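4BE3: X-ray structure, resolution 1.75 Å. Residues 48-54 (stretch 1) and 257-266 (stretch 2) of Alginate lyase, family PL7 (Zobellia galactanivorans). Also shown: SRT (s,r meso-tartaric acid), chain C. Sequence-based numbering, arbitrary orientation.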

# COMPACT_ATOMS: atom_id res chain seq x y z
N VAL A 48 -19.87 2.61 17.67
CA VAL A 48 -20.66 1.41 17.81
C VAL A 48 -20.89 0.85 16.46
O VAL A 48 -21.32 1.59 15.58
CB VAL A 48 -22.01 1.73 18.47
CG1 VAL A 48 -22.97 0.49 18.56
CG2 VAL A 48 -21.86 2.27 19.89
N PHE A 49 -20.76 -0.50 16.28
CA PHE A 49 -21.21 -1.10 15.11
C PHE A 49 -22.28 -2.12 15.57
O PHE A 49 -21.96 -2.99 16.49
CB PHE A 49 -20.07 -1.96 14.50
CG PHE A 49 -18.90 -1.09 14.01
CD1 PHE A 49 -17.94 -0.64 14.91
CD2 PHE A 49 -18.82 -0.75 12.63
CE1 PHE A 49 -16.88 0.25 14.48
CE2 PHE A 49 -17.76 0.06 12.18
CZ PHE A 49 -16.79 0.52 13.10
N LYS A 50 -23.48 -2.01 15.01
CA LYS A 50 -24.56 -2.87 15.51
C LYS A 50 -25.19 -3.46 14.26
O LYS A 50 -25.32 -2.76 13.20
CB LYS A 50 -25.49 -2.02 16.29
CG LYS A 50 -26.67 -2.88 16.94
CD LYS A 50 -27.65 -1.92 17.64
CE LYS A 50 -28.66 -2.81 18.39
NZ LYS A 50 -29.53 -1.98 19.27
N THR A 51 -25.50 -4.75 14.30
CA THR A 51 -26.10 -5.36 13.11
C THR A 51 -27.02 -6.53 13.52
O THR A 51 -26.68 -7.29 14.43
CB THR A 51 -24.98 -5.87 12.17
OG1 THR A 51 -25.52 -6.50 11.01
CG2 THR A 51 -24.06 -6.98 12.87
N PRO A 52 -28.09 -6.74 12.79
CA PRO A 52 -28.97 -7.86 13.22
C PRO A 52 -28.43 -9.17 12.67
O PRO A 52 -27.46 -9.18 11.87
CB PRO A 52 -30.32 -7.48 12.47
CG PRO A 52 -29.79 -6.87 11.15
CD PRO A 52 -28.66 -6.01 11.63
N ASN A 53 -29.08 -10.29 13.07
CA ASN A 53 -28.69 -11.55 12.52
C ASN A 53 -29.06 -11.72 11.03
O ASN A 53 -28.38 -12.38 10.27
CB ASN A 53 -29.53 -12.63 13.34
CG ASN A 53 -28.98 -12.90 14.76
OD1 ASN A 53 -27.95 -12.35 15.19
ND2 ASN A 53 -29.74 -13.80 15.51
N SER A 54 -30.18 -11.04 10.62
CA SER A 54 -30.56 -11.14 9.25
C SER A 54 -30.99 -9.73 8.75
O SER A 54 -32.01 -9.21 9.17
CB SER A 54 -31.70 -12.21 9.14
OG SER A 54 -32.23 -12.15 7.84
O1 SRT C . -17.03 -9.54 1.41
O11 SRT C . -15.79 -8.49 3.04
C1 SRT C . -16.52 -8.57 2.03
C2 SRT C . -16.84 -7.15 1.71
O2 SRT C . -15.76 -6.20 1.63
C3 SRT C . -18.26 -6.83 1.32
O3 SRT C . -18.60 -6.70 2.63
C4 SRT C . -18.52 -5.67 0.46
O4 SRT C . -18.99 -4.63 0.90
O41 SRT C . -18.11 -5.67 -0.70
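Stretch 2 257-266: KLGAYNQTNG

Residues 48 to 52 of stretch 1 continue a strand that begins earlier in the chain; the backbone then leaves extended geometry at Asn 53, whose phi/psi of -71/-29 marks the loop. Stretch 2 enters at Lys 257 and Leu 258 in a strand that also begins earlier in the chain, turns a corner at Gly 259, and continues as a second strand through Ala 260, Tyr 261 and Asn 262 before passing into loop. The corner is visible in the torsions: Gly 259 has phi/psi of 147/-134, where a CB would be jammed against the carbonyl oxygen of Leu 258, so the backbone by itself calls for glycine. The strands before and after it belong to different sheets or faces.

Strand 260-262 runs alongside strand 48-52, nearly parallel to it. The N-to-C directions differ by 16°, the signed crossing angle is -16°, and the axes approach to 6.9 Å. The register is marked by Phe 49 CA and Ala 260 CA at 5.6 Å and, in the loops beyond the strands, by Asn 53 CA and Asn 265 CA at 4.9 Å. No backbone-to-backbone hydrogen bond joins the stretches; the hydrogen bonds between them come from the Asn 262 side chain, and the packing, which buries 463 Å² in total, uses both side-chain and backbone atoms.

Alternation of the strands selects the facing residues. Phe 49 and Thr 51 point toward stretch 2, Lys 50 away; Ala 260 and Asn 262 point toward stretch 1, Tyr 261 away. Phe 49 (chi1 -67°, m) places a ring face against the corner: Gly 259 CA lies 3.7 Å from the ring centroid of Phe 49 and 13° off its normal, a CH-pi contact. An ideal CB on Gly 259 would come within 2.9 Å of Phe 49 CD2, a clash, so the close approach also depends on the absent side chain. Phe 49 CZ meets Leu 258 CD2 at 3.9 Å, while Phe 49 CB packs on Ala 260 CB at 3.7 Å.

Further along, Thr 51 CG2 lies 3.4 Å from Ala 260 O and 3.7 Å from Asn 262 CB, so its methyl touches both residues. The polar end of the contact centres on Asn 262. Asn 262 ND2 donates to Pro 52 O at 3.1 Å (N-H...acceptor angle 155°) and to Asn 53 OD1 at 2.9 Å (142°), tying the end of strand 260-262 to the last strand residue and the first loop residue of stretch 1. The other amide atom, Asn 262 OD1, accepts from Thr 264 N at 3.0 Å and 165°, a bond within stretch 2 that spans Gln 263. Beyond it, Asn 53 O and Thr 264 O approach to 3.3 Å, but both are acceptors and form no hydrogen bond.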

# COMPACT_ATOMS: atom_id res chain seq x y z
N LYS A 257 -10.59 -5.25 7.36
CA LYS A 257 -11.96 -4.86 7.70
C LYS A 257 -12.12 -4.88 9.21
O LYS A 257 -11.37 -5.60 9.92
CB LYS A 257 -12.98 -5.91 7.13
CG LYS A 257 -12.78 -6.07 5.60
CD LYS A 257 -14.03 -6.79 4.96
CE LYS A 257 -15.07 -5.64 4.92
NZ LYS A 257 -16.47 -6.11 4.74
N LEU A 258 -13.04 -4.10 9.70
CA LEU A 258 -13.17 -3.93 11.17
C LEU A 258 -14.59 -3.56 11.40
O LEU A 258 -15.16 -2.62 10.68
CB LEU A 258 -12.24 -2.76 11.56
CG LEU A 258 -12.30 -2.38 13.05
CD1 LEU A 258 -10.86 -1.87 13.50
CD2 LEU A 258 -13.30 -1.27 13.37
N GLY A 259 -15.20 -4.09 12.50
CA GLY A 259 -16.56 -3.64 12.90
C GLY A 259 -17.31 -4.85 13.53
O GLY A 259 -16.70 -5.53 14.40
N ALA A 260 -18.57 -5.05 13.11
CA ALA A 260 -19.38 -6.18 13.61
C ALA A 260 -19.89 -6.97 12.42
O ALA A 260 -20.88 -6.59 11.79
CB ALA A 260 -20.52 -5.64 14.44
N TYR A 261 -19.24 -8.11 12.14
CA TYR A 261 -19.67 -8.96 11.01
C TYR A 261 -20.31 -10.13 11.74
O TYR A 261 -19.58 -10.99 12.33
CB TYR A 261 -18.37 -9.37 10.29
CG TYR A 261 -18.58 -10.38 9.15
CD1 TYR A 261 -19.83 -10.57 8.53
CD2 TYR A 261 -17.43 -11.08 8.67
CE1 TYR A 261 -19.92 -11.45 7.41
CE2 TYR A 261 -17.55 -11.94 7.58
CZ TYR A 261 -18.75 -12.10 6.99
OH TYR A 261 -18.81 -12.97 5.91
N ASN A 262 -21.61 -10.15 11.73
CA ASN A 262 -22.40 -11.11 12.60
C ASN A 262 -22.27 -12.48 12.02
O ASN A 262 -22.61 -12.64 10.88
CB ASN A 262 -23.82 -10.68 12.56
CG ASN A 262 -24.63 -11.32 13.73
OD1 ASN A 262 -24.10 -12.23 14.38
ND2 ASN A 262 -25.80 -10.81 13.98
N GLN A 263 -21.82 -13.51 12.79
CA GLN A 263 -21.79 -14.80 12.14
C GLN A 263 -23.01 -15.62 12.59
O GLN A 263 -23.12 -16.77 12.17
CB GLN A 263 -20.62 -15.60 12.72
CG GLN A 263 -19.30 -14.79 12.56
CD GLN A 263 -18.94 -14.64 11.08
OE1 GLN A 263 -19.01 -13.45 10.52
NE2 GLN A 263 -18.56 -15.67 10.43
N THR A 264 -23.94 -15.00 13.29
CA THR A 264 -25.17 -15.80 13.55
C THR A 264 -26.28 -15.34 12.55
O THR A 264 -26.63 -14.17 12.45
CB THR A 264 -25.68 -15.45 15.00
OG1 THR A 264 -24.69 -15.82 15.95
CG2 THR A 264 -26.92 -16.41 15.32
N ASN A 265 -26.70 -16.28 11.75
CA ASN A 265 -27.76 -16.05 10.74
C ASN A 265 -28.95 -16.94 11.02
O ASN A 265 -28.97 -17.70 12.01
CB ASN A 265 -27.19 -16.34 9.36
CG ASN A 265 -26.54 -17.71 9.32
OD1 ASN A 265 -27.27 -18.70 9.44
ND2 ASN A 265 -25.16 -17.79 9.14
N GLY A 266 -29.93 -16.88 10.11
CA GLY A 266 -31.11 -17.73 10.32
C GLY A 266 -31.16 -18.88 9.35
O GLY A 266 -32.21 -19.56 9.27